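Local coordinates for Polyphosphate:AMP phosphotransferase (Pseudomonas aeruginosa PAO1, PDB 3CZP), which transfers phosphate from inorganic polyphosphate to AMP to make ADP, using magnesium, and also converts GMP to GDP less efficiently, at residues Pro89-Trp94 and Arg349-Ile354; Arg140-Glu145 and Ala343-Trp348. All blocks are in the same frame, centred on the assembly; numbering follows the deposited sequence. Where two conformers were deposited one is given.

Contact 1: Pro89-Trp94 and Arg349-Ile354; sequences PQWRFW and RFWRHI
Trp351 has more surface buried here than any other residue of the two segments. Its indole enters between Trp91 and Trp94, which both belong to helix 91-96, and meets each in a different way. Trp94 lies against one face. The two five-membered rings form a face-to-face stack, with centroids 3.5 Å apart and planes at 18°. The side chains cross at about a right angle, and Trp94 CE2 lies 3.3 Å from Trp351 CD1. The two indole nitrogens sit close together in the stack, but both are donors and do not bond to each other. Each has its own acceptor. Trp94 NE1 donates to Gln90 OE1 at 2.8 Å, nearly straight at 171°. The oxygen lies in the plane of the Trp94 ring, while the donor stands above the amide plane. Trp351 NE1 donates to a water at 3.0 Å, and this water donates to the same Gln90 OE1. That oxygen therefore accepts two bonds and ties both indoles together.

Trp91 meets the edge of the Trp351 ring. Its CG is anti to the backbone N (chi1 -176°), and the two side chains slide past each other in opposite directions. Trp91 CD1 touches Trp351 CE3 at 3.8 Å. A second water accepts a weak bond from Trp91 NE1 and donates to Ile354 O at 2.8 Å. The guanidinium of Arg352 forms salt bridges with Glu341 and with Glu340 of the second subunit. Leu399 and Phe395 of helix 382-402 also pack on Trp351. The arrangement is a buried tryptophan cluster at the interface between the two fused PPK2 domains, each built round a five-stranded parallel sheet of P-loop kinase type.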
loop_
_atom_site.group_PDB
_atom_site.type_symbol
_atom_site.label_atom_id
_atom_site.label_comp_id
_atom_site.label_asym_id
_atom_site.label_seq_id
_atom_site.Cartn_x
_atom_site.Cartn_y
_atom_site.Cartn_z
ATOM N N PRO A 89 -3.024 2.628 16.865
ATOM C CA PRO A 89 -4.164 1.738 16.654
ATOM C C PRO A 89 -5.064 2.064 15.477
ATOM O O PRO A 89 -5.624 1.139 14.910
ATOM C CB PRO A 89 -4.974 1.836 17.969
ATOM C CG PRO A 89 -4.229 2.730 18.863
ATOM C CD PRO A 89 -2.840 2.878 18.311
ATOM N N GLN A 90 -5.235 3.337 15.171
ATOM C CA GLN A 90 -6.115 3.785 14.092
ATOM C C GLN A 90 -5.583 3.450 12.651
ATOM O O GLN A 90 -6.376 3.257 11.708
ATOM C CB GLN A 90 -6.341 5.309 14.214
ATOM C CG GLN A 90 -7.674 5.754 13.542
ATOM C CD GLN A 90 -8.078 7.182 13.838
ATOM O OE1 GLN A 90 -7.647 8.081 13.138
ATOM N NE2 GLN A 90 -8.987 7.390 14.829
ATOM N N TRP A 91 -4.263 3.351 12.515
ATOM C CA TRP A 91 -3.598 3.131 11.233
ATOM C C TRP A 91 -4.156 1.932 10.477
ATOM O O TRP A 91 -4.350 1.978 9.276
ATOM C CB TRP A 91 -2.101 2.968 11.497
ATOM C CG TRP A 91 -1.255 2.824 10.263
ATOM C CD1 TRP A 91 -0.713 3.841 9.494
ATOM C CD2 TRP A 91 -0.804 1.604 9.695
ATOM N NE1 TRP A 91 0.008 3.298 8.463
ATOM C CE2 TRP A 91 -0.021 1.931 8.570
ATOM C CE3 TRP A 91 -0.911 0.276 10.073
ATOM C CZ2 TRP A 91 0.605 0.953 7.798
ATOM C CZ3 TRP A 91 -0.325 -0.689 9.300
ATOM C CH2 TRP A 91 0.427 -0.361 8.179
ATOM N N ARG A 92 -4.360 0.830 11.167
ATOM C CA ARG A 92 -4.799 -0.369 10.516
ATOM C C ARG A 92 -6.172 -0.266 9.899
ATOM O O ARG A 92 -6.493 -1.014 8.948
ATOM C CB ARG A 92 -4.847 -1.492 11.505
ATOM C CG ARG A 92 -5.884 -1.331 12.531
ATOM C CD ARG A 92 -5.808 -2.506 13.527
ATOM N NE ARG A 92 -4.716 -2.236 14.448
ATOM C CZ ARG A 92 -4.421 -2.977 15.508
ATOM N NH1 ARG A 92 -5.130 -4.066 15.802
ATOM N NH2 ARG A 92 -3.441 -2.591 16.301
ATOM N N PHE A 93 -7.038 0.579 10.470
ATOM C CA PHE A 93 -8.337 0.827 9.849
ATOM C C PHE A 93 -8.177 1.713 8.616
ATOM O O PHE A 93 -8.773 1.483 7.527
ATOM C CB PHE A 93 -9.271 1.492 10.860
ATOM C CG PHE A 93 -9.509 0.658 12.074
ATOM C CD1 PHE A 93 -10.028 -0.621 11.948
ATOM C CD2 PHE A 93 -9.228 1.133 13.323
ATOM C CE1 PHE A 93 -10.227 -1.404 13.035
ATOM C CE2 PHE A 93 -9.451 0.326 14.434
ATOM C CZ PHE A 93 -9.944 -0.941 14.257
ATOM N N TRP A 94 -7.377 2.740 8.730
ATOM C CA TRP A 94 -7.131 3.633 7.544
ATOM C C TRP A 94 -6.594 2.841 6.357
ATOM O O TRP A 94 -6.996 3.050 5.196
ATOM C CB TRP A 94 -6.106 4.743 7.886
ATOM C CG TRP A 94 -6.631 5.893 8.748
ATOM C CD1 TRP A 94 -6.559 6.000 10.093
ATOM C CD2 TRP A 94 -7.326 7.054 8.287
ATOM N NE1 TRP A 94 -7.176 7.172 10.509
ATOM C CE2 TRP A 94 -7.673 7.820 9.413
ATOM C CE3 TRP A 94 -7.730 7.489 7.039
ATOM C CZ2 TRP A 94 -8.344 9.054 9.318
ATOM C CZ3 TRP A 94 -8.402 8.730 6.952
ATOM C CH2 TRP A 94 -8.691 9.477 8.085
ATOM N N ARG A 349 -3.737 9.689 2.890
ATOM C CA ARG A 349 -2.442 9.876 2.253
ATOM C C ARG A 349 -1.342 10.111 3.279
ATOM O O ARG A 349 -0.191 9.748 3.037
ATOM C CB ARG A 349 -2.495 11.044 1.265
ATOM C CG ARG A 349 -3.010 12.342 1.866
ATOM C CD ARG A 349 -3.213 13.403 0.797
ATOM N NE ARG A 349 -4.547 13.337 0.206
ATOM C CZ ARG A 349 -5.097 14.314 -0.508
ATOM N NH1 ARG A 349 -4.426 15.438 -0.724
ATOM N NH2 ARG A 349 -6.317 14.168 -1.007
ATOM N N PHE A 350 -1.689 10.714 4.413
ATOM C CA PHE A 350 -0.686 10.975 5.446
ATOM C C PHE A 350 -0.499 9.818 6.378
ATOM O O PHE A 350 0.625 9.503 6.718
ATOM C CB PHE A 350 -1.039 12.262 6.191
ATOM C CG PHE A 350 -1.155 13.388 5.242
ATOM C CD1 PHE A 350 -0.021 13.879 4.663
ATOM C CD2 PHE A 350 -2.400 13.879 4.854
ATOM C CE1 PHE A 350 -0.092 14.911 3.715
ATOM C CE2 PHE A 350 -2.480 14.924 3.897
ATOM C CZ PHE A 350 -1.347 15.374 3.312
ATOM N N TRP A 351 -1.595 9.193 6.796
ATOM C CA TRP A 351 -1.521 8.006 7.653
ATOM C C TRP A 351 -0.609 6.903 7.076
ATOM O O TRP A 351 -0.014 6.093 7.829
ATOM C CB TRP A 351 -2.950 7.465 7.927
ATOM C CG TRP A 351 -3.600 8.019 9.154
ATOM C CD1 TRP A 351 -4.577 8.980 9.191
ATOM C CD2 TRP A 351 -3.282 7.717 10.515
ATOM N NE1 TRP A 351 -4.910 9.261 10.493
ATOM C CE2 TRP A 351 -4.153 8.473 11.324
ATOM C CE3 TRP A 351 -2.351 6.867 11.137
ATOM C CZ2 TRP A 351 -4.115 8.417 12.728
ATOM C CZ3 TRP A 351 -2.323 6.818 12.516
ATOM C CH2 TRP A 351 -3.204 7.572 13.295
ATOM N N ARG A 352 -0.620 6.779 5.761
ATOM C CA ARG A 352 0.083 5.726 5.043
ATOM C C ARG A 352 1.568 5.920 5.201
ATOM O O ARG A 352 2.325 5.000 5.024
ATOM C CB ARG A 352 -0.320 5.682 3.543
ATOM C CG ARG A 352 0.344 6.751 2.741
ATOM C CD ARG A 352 -0.137 6.902 1.306
ATOM N NE ARG A 352 0.124 5.741 0.441
ATOM C CZ ARG A 352 -0.037 5.771 -0.889
ATOM N NH1 ARG A 352 -0.433 6.884 -1.501
ATOM N NH2 ARG A 352 0.157 4.689 -1.625
ATOM N N HIS A 353 1.980 7.130 5.542
ATOM C CA HIS A 353 3.367 7.431 5.792
ATOM C C HIS A 353 3.794 7.531 7.231
ATOM O O HIS A 353 4.939 7.903 7.482
ATOM C CB HIS A 353 3.723 8.767 5.128
ATOM C CG HIS A 353 3.746 8.680 3.655
ATOM N ND1 HIS A 353 4.615 7.860 2.984
ATOM C CD2 HIS A 353 2.967 9.269 2.718
ATOM C CE1 HIS A 353 4.379 7.949 1.687
ATOM N NE2 HIS A 353 3.399 8.818 1.500
ATOM N N ILE A 354 2.927 7.201 8.181
ATOM C CA ILE A 354 3.281 7.373 9.603
ATOM C C ILE A 354 4.316 6.357 9.995
ATOM O O ILE A 354 4.212 5.207 9.624
ATOM C CB ILE A 354 2.031 7.265 10.467
ATOM C CG1 ILE A 354 1.200 8.556 10.300
ATOM C CG2 ILE A 354 2.356 6.883 11.913
ATOM C CD1 ILE A 354 1.851 9.777 10.881
HETATM O O HOH W 1 -6.968 10.593 12.259
HETATM O O HOH W 2 2.717 3.868 7.654
#

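Contact 2: Arg140-Glu145 and Ala343-Trp348; sequences RMLCDE and AQPYLW. With EDO (1,2-ethanediol), chain G.
Glu145 has CG anti to its carbonyl carbon (chi1 -70°), and its chain then bends at chi2 (-76°). This fold of the side chain carries the carboxylate to the backbone of the loop 343-348. Glu145 OE1 accepts a hydrogen bond from Tyr346 N at 3.0 Å. The bond is nearly straight at the hydrogen, 168°, but the N-H comes from above the carboxylate plane. The bent chain also lies on Pro345, which it crosses at about a right angle. Glu145 CG is 3.9 Å from Pro345 CB, so methylene contacts flank the polar bond.

Met141, present as selenomethionine, starts one helical turn earlier. Its CG is anti to the backbone N and its chain stays extended through chi2. SE thus reaches across to Leu347, 3.5 Å from the methyl CD1, and the two side chains cross at about a right angle. Leu142 adds a looser touch, its methyl CD2 lying 4.0 Å from Pro345 CG, on the ring. Pro345 to Trp348 form a type I turn, closed by a hydrogen bond from Trp348 N to Pro345 O.

On helix 125-144, a 1,2-ethanediol molecule, probably from the crystallisation liquor, donates to Asp144 OD1 and accepts a weak bond from Arg140 NH1. It takes no part in joining the segments.

The other carboxylate oxygen, Glu145 OE2, forms salt bridges with Arg370 and Arg387 of the second PPK2 domain. Tyr346 OH is hydrogen-bonded to Trp367 O and Arg370 N. The chemistry implies a charged acceptor fixed at both oxygens. The two arginines probably keep Glu145 ionised, and a residue of the first domain thereby grips a backbone N-H and two side chains of the second.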
loop_
_atom_site.group_PDB
_atom_site.type_symbol
_atom_site.label_atom_id
_atom_site.label_comp_id
_atom_site.label_asym_id
_atom_site.label_seq_id
_atom_site.Cartn_x
_atom_site.Cartn_y
_atom_site.Cartn_z
ATOM N N ARG A 140 -17.341 10.877 11.885
ATOM C CA ARG A 140 -17.829 12.183 11.377
ATOM C C ARG A 140 -17.002 12.692 10.203
ATOM O O ARG A 140 -17.543 13.275 9.239
ATOM C CB ARG A 140 -17.886 13.205 12.498
ATOM C CG ARG A 140 -18.537 14.520 12.128
ATOM C CD ARG A 140 -18.404 15.579 13.199
ATOM N NE ARG A 140 -19.369 15.276 14.246
ATOM C CZ ARG A 140 -20.649 15.672 14.254
ATOM N NH1 ARG A 140 -21.148 16.479 13.303
ATOM N NH2 ARG A 140 -21.435 15.267 15.235
HETATM N N MSE A 141 -15.692 12.498 10.305
HETATM C CA MSE A 141 -14.772 12.986 9.290
HETATM C C MSE A 141 -14.943 12.179 8.002
HETATM O O MSE A 141 -14.911 12.706 6.916
HETATM C CB MSE A 141 -13.338 12.887 9.835
HETATM C CG MSE A 141 -12.234 13.115 8.814
HETATM SE SE MSE A 141 -10.457 12.997 9.590
HETATM C CE MSE A 141 -10.670 11.312 10.548
ATOM N N LEU A 142 -15.087 10.877 8.158
ATOM C CA LEU A 142 -15.301 10.010 7.014
ATOM C C LEU A 142 -16.525 10.346 6.278
ATOM O O LEU A 142 -16.492 10.363 5.042
ATOM C CB LEU A 142 -15.425 8.568 7.417
ATOM C CG LEU A 142 -14.183 7.948 7.997
ATOM C CD1 LEU A 142 -14.466 6.456 8.274
ATOM C CD2 LEU A 142 -12.972 8.139 7.058
ATOM N N CYS A 143 -17.599 10.592 7.010
ATOM C CA CYS A 143 -18.881 11.003 6.419
ATOM C C CYS A 143 -18.829 12.404 5.872
ATOM O O CYS A 143 -19.412 12.670 4.823
ATOM C CB CYS A 143 -20.037 10.873 7.419
ATOM S SG CYS A 143 -20.348 9.177 7.880
ATOM N N ASP A 144 -18.132 13.303 6.560
ATOM C CA ASP A 144 -17.861 14.675 6.010
ATOM C C ASP A 144 -17.085 14.621 4.685
ATOM O O ASP A 144 -17.299 15.414 3.803
ATOM C CB ASP A 144 -17.045 15.497 7.007
ATOM C CG ASP A 144 -17.874 16.110 8.123
ATOM O OD1 ASP A 144 -19.115 16.235 7.984
ATOM O OD2 ASP A 144 -17.287 16.478 9.175
ATOM N N GLU A 145 -16.159 13.682 4.569
ATOM C CA GLU A 145 -15.421 13.406 3.326
ATOM C C GLU A 145 -16.219 12.695 2.204
ATOM O O GLU A 145 -15.800 12.666 1.055
ATOM C CB GLU A 145 -14.168 12.568 3.695
ATOM C CG GLU A 145 -13.097 13.355 4.461
ATOM C CD GLU A 145 -12.271 14.296 3.583
ATOM O OE1 GLU A 145 -11.763 13.859 2.507
ATOM O OE2 GLU A 145 -12.106 15.483 3.949
ATOM N N ALA A 343 -8.953 8.802 -4.296
ATOM C CA ALA A 343 -10.063 7.850 -4.095
ATOM C C ALA A 343 -10.335 7.638 -2.614
ATOM O O ALA A 343 -11.220 6.864 -2.256
ATOM C CB ALA A 343 -9.728 6.530 -4.745
ATOM N N GLN A 344 -9.596 8.335 -1.736
ATOM C CA GLN A 344 -9.680 8.084 -0.263
ATOM C C GLN A 344 -9.881 9.421 0.473
ATOM O O GLN A 344 -9.700 10.488 -0.104
ATOM C CB GLN A 344 -8.404 7.441 0.171
ATOM C CG GLN A 344 -8.175 6.116 -0.422
ATOM C CD GLN A 344 -8.973 5.017 0.303
ATOM O OE1 GLN A 344 -9.555 5.271 1.351
ATOM N NE2 GLN A 344 -9.027 3.852 -0.266
ATOM N N PRO A 345 -10.313 9.387 1.740
ATOM C CA PRO A 345 -10.432 10.625 2.485
ATOM C C PRO A 345 -9.065 11.293 2.713
ATOM O O PRO A 345 -8.038 10.624 2.765
ATOM C CB PRO A 345 -10.979 10.175 3.832
ATOM C CG PRO A 345 -10.696 8.810 3.890
ATOM C CD PRO A 345 -10.748 8.254 2.554
ATOM N N TYR A 346 -9.092 12.603 2.827
ATOM C CA TYR A 346 -7.886 13.436 2.909
ATOM C C TYR A 346 -6.707 12.874 3.738
ATOM O O TYR A 346 -5.591 12.778 3.213
ATOM C CB TYR A 346 -8.256 14.826 3.434
ATOM C CG TYR A 346 -7.095 15.787 3.502
ATOM C CD1 TYR A 346 -6.455 16.234 2.326
ATOM C CD2 TYR A 346 -6.641 16.273 4.707
ATOM C CE1 TYR A 346 -5.344 17.128 2.381
ATOM C CE2 TYR A 346 -5.568 17.178 4.756
ATOM C CZ TYR A 346 -4.939 17.603 3.598
ATOM O OH TYR A 346 -3.865 18.488 3.686
ATOM N N LEU A 347 -6.924 12.487 4.997
ATOM C CA LEU A 347 -5.759 12.081 5.859
ATOM C C LEU A 347 -5.179 10.741 5.520
ATOM O O LEU A 347 -4.123 10.397 6.017
ATOM C CB LEU A 347 -6.132 12.109 7.345
ATOM C CG LEU A 347 -6.361 13.549 7.853
ATOM C CD1 LEU A 347 -6.975 13.588 9.235
ATOM C CD2 LEU A 347 -5.013 14.433 7.679
ATOM N N TRP A 348 -5.898 9.924 4.749
ATOM C CA TRP A 348 -5.394 8.624 4.304
ATOM C C TRP A 348 -3.975 8.682 3.723
ATOM O O TRP A 348 -3.123 7.823 4.029
ATOM C CB TRP A 348 -6.403 8.020 3.295
ATOM C CG TRP A 348 -6.112 6.624 2.851
ATOM C CD1 TRP A 348 -6.606 5.452 3.363
ATOM C CD2 TRP A 348 -5.333 6.258 1.713
ATOM N NE1 TRP A 348 -6.124 4.376 2.670
ATOM C CE2 TRP A 348 -5.358 4.841 1.628
ATOM C CE3 TRP A 348 -4.617 6.981 0.755
ATOM C CZ2 TRP A 348 -4.680 4.143 0.622
ATOM C CZ3 TRP A 348 -3.976 6.276 -0.274
ATOM C CH2 TRP A 348 -4.004 4.875 -0.315
HETATM C C1 EDO G . -21.363 14.604 8.705
HETATM O O1 EDO G . -21.854 14.731 7.352
HETATM C C2 EDO G . -21.835 15.787 9.576
HETATM O O2 EDO G . -20.756 16.566 10.139
#

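Overall arrangement
Both contacts join the first PPK2 domain to the second, and their centres are 12 Å apart. Along the chain, contact 2 falls within the span between the two segments of contact 1. Segments 343-348 and 349-354 follow each other directly, so one continuous run of the second domain serves both. Trp94 connects them in space. The six-membered ring of its indole touches contact 2, with Trp94 CZ2 3.5 Å from Met141 CE and Trp94 CH2 3.7 Å from Leu347 CB. Trp94 CZ3 is 3.8 Å from Pro345 CG. Contact 1 is mainly aromatic, whereas contact 2 combines apolar packing with a carboxylate that is hydrogen-bonded and salt-bridged. The ethanediol lies beside contact 2 on the first domain.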